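Local coordinates for imine reductase (Amycolatopsis orientalis, PDB 5A9R) that reduces imines to amines, most likely with NADPH as the hydride donor, as a member of the HIBADH-related family of dehydrogenases, at the interface of chains A and B. Sequence-based numbering; all coordinates share one arbitrary frame. Chains: chain A/B, Imine reductase.

All three contacts belong to one two-fold symmetric interface between the two copies and are built on the long helices 166-193 and 199-228. Contact 2 sits on the two-fold itself, where each helix meets its own copy. Contact 1 has its C-alpha centre about 13 Å from that of contact 2 and adds the 3-10 helix 282-289; the C-alpha centre of contact 3 is about 11 Å from those of the other two, and B:Met177 is common to contacts 2 and 3. The short separations and shared helices show that the patches continue one another, as expected of dimeric imine reductases; contacts 1 and 3 recur with chains exchanged.

Contact 1: the interface of chains A and B. Residues chain A 185-186, 189-190, 199; chain B 226, 283, 285-286.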
loop_
_atom_site.group_PDB
_atom_site.type_symbol
_atom_site.label_atom_id
_atom_site.label_comp_id
_atom_site.label_asym_id
_atom_site.label_seq_id
_atom_site.Cartn_x
_atom_site.Cartn_y
_atom_site.Cartn_z
ATOM N N PHE A 185 -3.152 6.010 2.219
ATOM C CA PHE A 185 -2.410 7.167 1.799
ATOM C C PHE A 185 -3.126 8.486 1.983
ATOM O O PHE A 185 -2.571 9.509 2.422
ATOM C CB PHE A 185 -1.971 7.030 0.321
ATOM C CG PHE A 185 -1.376 8.278 -0.175
ATOM C CD1 PHE A 185 -0.041 8.554 0.119
ATOM C CD2 PHE A 185 -2.128 9.209 -0.860
ATOM C CE1 PHE A 185 0.493 9.803 -0.268
ATOM C CE2 PHE A 185 -1.595 10.464 -1.217
ATOM C CZ PHE A 185 -0.258 10.733 -0.972
ATOM N N LEU A 186 -4.455 8.485 1.697
ATOM C CA LEU A 186 -5.244 9.672 1.858
ATOM C C LEU A 186 -5.381 10.147 3.306
ATOM O O LEU A 186 -5.274 11.341 3.614
ATOM C CB LEU A 186 -6.583 9.448 1.198
ATOM C CG LEU A 186 -6.529 9.297 -0.338
ATOM C CD1 LEU A 186 -7.940 8.884 -0.816
ATOM C CD2 LEU A 186 -6.099 10.575 -0.979
ATOM N N ALA A 189 -1.927 11.632 4.010
ATOM C CA ALA A 189 -1.886 12.946 3.425
ATOM C C ALA A 189 -2.655 13.990 4.127
ATOM O O ALA A 189 -2.252 15.159 4.223
ATOM C CB ALA A 189 -2.250 12.882 1.925
ATOM N N ALA A 190 -3.857 13.653 4.626
ATOM C CA ALA A 190 -4.620 14.556 5.463
ATOM C C ALA A 190 -3.856 14.954 6.742
ATOM O O ALA A 190 -3.888 16.132 7.169
ATOM C CB ALA A 190 -5.986 13.999 5.782
ATOM N N ALA A 199 0.471 17.215 -0.536
ATOM C CA ALA A 199 0.448 15.816 -0.844
ATOM C C ALA A 199 1.556 15.371 -1.814
ATOM O O ALA A 199 2.183 14.343 -1.714
ATOM C CB ALA A 199 -0.948 15.414 -1.347
ATOM N N ILE B 226 -4.816 16.358 -5.538
ATOM C CA ILE B 226 -5.248 16.686 -4.207
ATOM C C ILE B 226 -4.905 18.065 -3.809
ATOM O O ILE B 226 -5.663 18.831 -3.280
ATOM C CB ILE B 226 -4.587 15.685 -3.153
ATOM C CG1 ILE B 226 -5.095 14.295 -3.416
ATOM C CG2 ILE B 226 -4.747 16.219 -1.739
ATOM C CD1 ILE B 226 -4.269 13.192 -2.749
ATOM N N TYR B 283 -10.195 10.693 -5.267
ATOM C CA TYR B 283 -9.401 11.276 -4.203
ATOM C C TYR B 283 -10.062 12.395 -3.460
ATOM O O TYR B 283 -9.572 12.732 -2.356
ATOM C CB TYR B 283 -8.017 11.694 -4.808
ATOM C CG TYR B 283 -7.592 10.581 -5.679
ATOM C CD1 TYR B 283 -7.022 9.461 -5.098
ATOM C CD2 TYR B 283 -7.889 10.571 -7.095
ATOM C CE1 TYR B 283 -6.680 8.337 -5.868
ATOM C CE2 TYR B 283 -7.566 9.459 -7.872
ATOM C CZ TYR B 283 -6.951 8.359 -7.265
ATOM O OH TYR B 283 -6.639 7.286 -8.076
ATOM N N VAL B 285 -12.442 12.152 -1.691
ATOM C CA VAL B 285 -12.839 11.583 -0.387
ATOM C C VAL B 285 -11.969 12.166 0.729
ATOM O O VAL B 285 -12.406 12.343 1.858
ATOM C CB VAL B 285 -12.758 10.057 -0.349
ATOM C CG1 VAL B 285 -13.683 9.399 -1.289
ATOM C CG2 VAL B 285 -11.411 9.495 -0.563
ATOM N N ILE B 286 -10.698 12.525 0.437
ATOM C CA ILE B 286 -9.852 13.136 1.467
ATOM C C ILE B 286 -10.490 14.356 2.092
ATOM O O ILE B 286 -10.235 14.706 3.279
ATOM C CB ILE B 286 -8.395 13.458 0.940
ATOM C CG1 ILE B 286 -7.453 13.725 2.108
ATOM C CG2 ILE B 286 -8.416 14.591 -0.057
ATOM C CD1 ILE B 286 -6.049 13.929 1.559
#
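A:Leu186 of helix 166-193 packs against B:Ile226, B:Val285 and B:Ile286 in an apolar patch of the helical dimerisation domain of this imine reductase, and loses 65 Å² of its surface to chain B. Its two methyls divide the contact: CD1 meets B:Val285 CG2 at 3.5 Å on the 3-10 helix 282-289, the two side chains crossing at about a right angle, while CD2 sits 3.7 Å from B:Ile226 CD1 and also borders B:Ile286 CB of the 3-10 helix at 4.2 Å. The leucine CG stands anti to the carbonyl carbon (chi1 -66°), which carries the fork out toward chain B.

B:Ile226, from helix 199-228, is used at both branches. Its CD1 arm reaches A:Leu186 and, more distantly, the ring carbon A:Phe185 CE2 at 4.1 Å, while its CG2 methyl rests against A:Ala199 CB at 3.9 Å.

B:Ile286 presents an extended CG1-CD1 arm, with chi1 -165° and chi2 176°, to the backbone of helix 166-193. CD1 lies 3.4 Å from the carbonyl oxygen A:Leu186 O, a van der Waals contact, and 4.0 Å from A:Ala189 CB; CG1 packs 4.0 Å from A:Ala190 CB. The small alanine side chains probably let this arm come close to the helix surface.

Contact 2: the interface of chains A and B. Residues chain A 177, 180-181, 211, 215; chain B 177, 180-181, 211, 215.
A:Ser181 and B:Ser181 face each other across the molecular two-fold, where the two copies of helix 166-193 cross in the helical domain of this imine reductase. They bury 48 and 51 Å², and their CA atoms are 4.0 Å apart, evidence of a close crossing, which the small serines probably permit. The hydroxyls do not pair with one another: A:Ser181 OG and B:Ser181 OG are 3.5 Å apart, and each instead turns back to its own helix. A:Ser181 OG donates to A:Met177 O at 2.8 Å, from above the carbonyl plane (40° out of it), and chain B repeats this bond. Placing OG anti to the carbonyl carbon, chi1 -58°, directs it to that preceding turn.

A:Leu211 and B:Leu211, on helix 199-228, meet through their CD1 methyls at 3.6 Å, the side chains running aslant to each other. The other methyl, A:Leu211 CD2, approaches the carbonyl oxygen B:Leu211 O at 3.8 Å, so both branches of the leucine are engaged.

B:Ile215 packs beside the serine pair: its CG2 lies 4.0 Å from A:Ser181 CB, and its CD1 meets A:Met177 CE at 3.8 Å. The methionine chain, extended until a bend at chi3 (74°), crosses the isoleucine nearly at right angles.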
loop_
_atom_site.group_PDB
_atom_site.type_symbol
_atom_site.label_atom_id
_atom_site.label_comp_id
_atom_site.label_asym_id
_atom_site.label_seq_id
_atom_site.Cartn_x
_atom_site.Cartn_y
_atom_site.Cartn_z
ATOM N N MET A 177 -6.698 -4.644 -2.567
ATOM C CA MET A 177 -5.483 -4.100 -1.920
ATOM C C MET A 177 -5.258 -2.648 -2.274
ATOM O O MET A 177 -4.889 -1.802 -1.414
ATOM C CB MET A 177 -4.251 -4.947 -2.311
ATOM C CG MET A 177 -3.002 -4.466 -1.640
ATOM S SD MET A 177 -1.590 -5.550 -2.125
ATOM C CE MET A 177 -1.256 -5.082 -3.714
ATOM N N SER A 180 -7.682 -0.188 -0.284
ATOM C CA SER A 180 -7.256 -0.043 1.073
ATOM C C SER A 180 -5.977 0.807 1.210
ATOM O O SER A 180 -5.822 1.725 2.054
ATOM C CB SER A 180 -7.013 -1.393 1.682
ATOM O OG SER A 180 -8.243 -2.050 2.118
ATOM N N SER A 181 -5.036 0.523 0.319
ATOM C CA SER A 181 -3.734 1.272 0.333
ATOM C C SER A 181 -3.907 2.727 0.022
ATOM O O SER A 181 -3.362 3.628 0.676
ATOM C CB SER A 181 -2.726 0.655 -0.657
ATOM O OG SER A 181 -2.503 -0.672 -0.369
ATOM N N LEU A 211 6.641 3.113 0.835
ATOM C CA LEU A 211 5.812 2.078 0.262
ATOM C C LEU A 211 6.559 0.828 -0.114
ATOM O O LEU A 211 6.220 -0.264 0.376
ATOM C CB LEU A 211 4.989 2.666 -0.867
ATOM C CG LEU A 211 4.016 1.783 -1.596
ATOM C CD1 LEU A 211 2.865 1.548 -0.649
ATOM C CD2 LEU A 211 3.499 2.491 -2.798
ATOM N N ILE A 215 6.624 -0.921 3.691
ATOM C CA ILE A 215 5.373 -1.705 3.536
ATOM C C ILE A 215 5.604 -2.971 2.723
ATOM O O ILE A 215 5.274 -4.079 3.169
ATOM C CB ILE A 215 4.222 -0.897 2.945
ATOM C CG1 ILE A 215 3.856 0.296 3.900
ATOM C CG2 ILE A 215 3.031 -1.740 2.556
ATOM C CD1 ILE A 215 2.940 1.308 3.303
ATOM N N MET B 177 -0.910 4.751 7.044
ATOM C CA MET B 177 -0.897 4.190 5.674
ATOM C C MET B 177 -0.509 2.729 5.668
ATOM O O MET B 177 -1.099 1.886 4.938
ATOM C CB MET B 177 0.061 5.006 4.777
ATOM C CG MET B 177 0.070 4.507 3.365
ATOM S SD MET B 177 1.202 5.555 2.353
ATOM C CE MET B 177 2.743 5.061 2.839
ATOM N N SER B 180 -3.476 0.346 6.851
ATOM C CA SER B 180 -4.459 0.208 5.821
ATOM C C SER B 180 -3.975 -0.667 4.646
ATOM O O SER B 180 -4.658 -1.577 4.113
ATOM C CB SER B 180 -4.845 1.560 5.296
ATOM O OG SER B 180 -5.809 2.248 6.151
ATOM N N SER B 181 -2.734 -0.414 4.253
ATOM C CA SER B 181 -2.130 -1.189 3.118
ATOM C C SER B 181 -1.973 -2.644 3.438
ATOM O O SER B 181 -2.299 -3.548 2.655
ATOM C CB SER B 181 -0.763 -0.606 2.710
ATOM O OG SER B 181 -0.879 0.720 2.359
ATOM N N LEU B 211 2.428 -3.241 -6.172
ATOM C CA LEU B 211 2.549 -2.196 -5.182
ATOM C C LEU B 211 3.265 -0.966 -5.667
ATOM O O LEU B 211 2.696 0.138 -5.622
ATOM C CB LEU B 211 3.124 -2.781 -3.906
ATOM C CG LEU B 211 3.307 -1.886 -2.713
ATOM C CD1 LEU B 211 1.926 -1.615 -2.170
ATOM C CD2 LEU B 211 4.091 -2.598 -1.669
ATOM N N ILE B 215 0.008 0.828 -7.593
ATOM C CA ILE B 215 -0.447 1.635 -6.434
ATOM C C ILE B 215 0.402 2.886 -6.258
ATOM O O ILE B 215 -0.124 4.006 -6.199
ATOM C CB ILE B 215 -0.506 0.844 -5.132
ATOM C CG1 ILE B 215 -1.544 -0.329 -5.261
ATOM C CG2 ILE B 215 -0.727 1.707 -3.912
ATOM C CD1 ILE B 215 -1.488 -1.329 -4.158
#

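Contact 3: the interface of chains A and B. Residues chain A 188, 202, 206, 210; chain B 170, 173-174, 177.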
loop_
_atom_site.group_PDB
_atom_site.type_symbol
_atom_site.label_atom_id
_atom_site.label_comp_id
_atom_site.label_asym_id
_atom_site.label_seq_id
_atom_site.Cartn_x
_atom_site.Cartn_y
_atom_site.Cartn_z
ATOM N N ALA A 188 -3.028 9.541 5.561
ATOM C CA ALA A 188 -1.664 10.032 5.806
ATOM C C ALA A 188 -1.487 11.441 5.248
ATOM O O ALA A 188 -0.954 12.333 5.904
ATOM C CB ALA A 188 -0.666 9.068 5.237
ATOM N N PHE A 202 4.734 15.073 0.066
ATOM C CA PHE A 202 4.662 13.906 0.929
ATOM C C PHE A 202 4.961 12.629 0.153
ATOM O O PHE A 202 5.617 11.761 0.682
ATOM C CB PHE A 202 3.253 13.832 1.597
ATOM C CG PHE A 202 3.026 12.679 2.549
ATOM C CD1 PHE A 202 3.880 12.426 3.613
ATOM C CD2 PHE A 202 2.006 11.828 2.319
ATOM C CE1 PHE A 202 3.668 11.365 4.446
ATOM C CE2 PHE A 202 1.783 10.709 3.117
ATOM C CZ PHE A 202 2.599 10.555 4.216
ATOM N N ALA A 206 6.708 9.037 1.118
ATOM C CA ALA A 206 5.697 8.012 1.300
ATOM C C ALA A 206 5.665 6.956 0.226
ATOM O O ALA A 206 5.476 5.780 0.485
ATOM C CB ALA A 206 4.388 8.642 1.426
ATOM N N PHE A 210 8.851 4.813 1.489
ATOM C CA PHE A 210 8.156 4.002 2.506
ATOM C C PHE A 210 7.372 2.815 1.905
ATOM O O PHE A 210 7.397 1.699 2.441
ATOM C CB PHE A 210 7.279 4.899 3.365
ATOM C CG PHE A 210 6.757 4.218 4.586
ATOM C CD1 PHE A 210 7.518 4.115 5.730
ATOM C CD2 PHE A 210 5.417 3.822 4.630
ATOM C CE1 PHE A 210 6.979 3.557 6.914
ATOM C CE2 PHE A 210 4.908 3.195 5.770
ATOM C CZ PHE A 210 5.694 3.083 6.891
ATOM N N TYR B 170 4.802 12.851 10.642
ATOM C CA TYR B 170 5.153 11.982 9.494
ATOM C C TYR B 170 5.088 10.544 9.895
ATOM O O TYR B 170 4.588 9.695 9.177
ATOM C CB TYR B 170 6.578 12.297 8.985
ATOM C CG TYR B 170 6.597 13.135 7.721
ATOM C CD1 TYR B 170 6.371 14.462 7.741
ATOM C CD2 TYR B 170 6.889 12.497 6.543
ATOM C CE1 TYR B 170 6.481 15.213 6.488
ATOM C CE2 TYR B 170 6.924 13.161 5.352
ATOM C CZ TYR B 170 6.782 14.496 5.351
ATOM O OH TYR B 170 6.792 15.030 4.008
ATOM N N ALA B 173 1.535 9.416 10.222
ATOM C CA ALA B 173 0.909 9.329 8.887
ATOM C C ALA B 173 1.341 8.070 8.166
ATOM O O ALA B 173 0.529 7.302 7.598
ATOM C CB ALA B 173 1.293 10.579 8.110
ATOM N N LEU B 174 2.658 7.845 8.119
ATOM C CA LEU B 174 3.205 6.661 7.436
ATOM C C LEU B 174 2.717 5.369 8.064
ATOM O O LEU B 174 2.332 4.406 7.329
ATOM C CB LEU B 174 4.744 6.743 7.382
ATOM C CG LEU B 174 5.286 7.850 6.515
ATOM C CD1 LEU B 174 6.764 8.002 6.752
ATOM C CD2 LEU B 174 4.946 7.619 5.032
ATOM N N MET B 177 -0.910 4.751 7.044
ATOM C CA MET B 177 -0.897 4.190 5.674
ATOM C C MET B 177 -0.509 2.729 5.668
ATOM O O MET B 177 -1.099 1.886 4.938
ATOM C CB MET B 177 0.061 5.006 4.777
ATOM C CG MET B 177 0.070 4.507 3.365
ATOM S SD MET B 177 1.202 5.555 2.353
ATOM C CE MET B 177 2.743 5.061 2.839
#
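B:Leu174 lies against A:Phe210 at the apolar centre of this helix-helix contact, with its CB over the middle of the aromatic face, 3.8 Å from the ring centroid of A:Phe210, in a CH-pi contact. The leucine's CD2 continues to A:Ala206 CB at 3.8 Å and lies near both rings, against A:Phe210 CG and, at 3.8 Å, A:Phe202 CZ. Beyond the rim of the A:Phe210 ring, the terminal methyl B:Met177 CE touches its CD2 at 3.4 Å.

Farther out, B:Tyr170 and A:Phe202 meet edge to face, their centroids 5.5 Å apart and their planes inclined by 66°. The phenylalanine supplies the edge and is directed at the tyrosine's face, off-centre toward CE2, with A:Phe202 CD1 3.6 Å from B:Tyr170 CE2. The A:Phe202 CG is anti to the backbone N (chi1 -179°), extending this ring toward chain B, while A:Ala206 CB lies over one of its faces toward the rim.

Among the polar atoms, the backbone carbonyl oxygens B:Leu174 O and B:Ala173 O lie against A:Phe210 CE2 and A:Ala188 CB, each at 3.2 Å; farther out, the phenolic B:Tyr170 OH lies near A:Phe202 CA. Together with its twin, the patch fastens helix 199-228 of each chain to helix 166-193 of the other and supports the dimer.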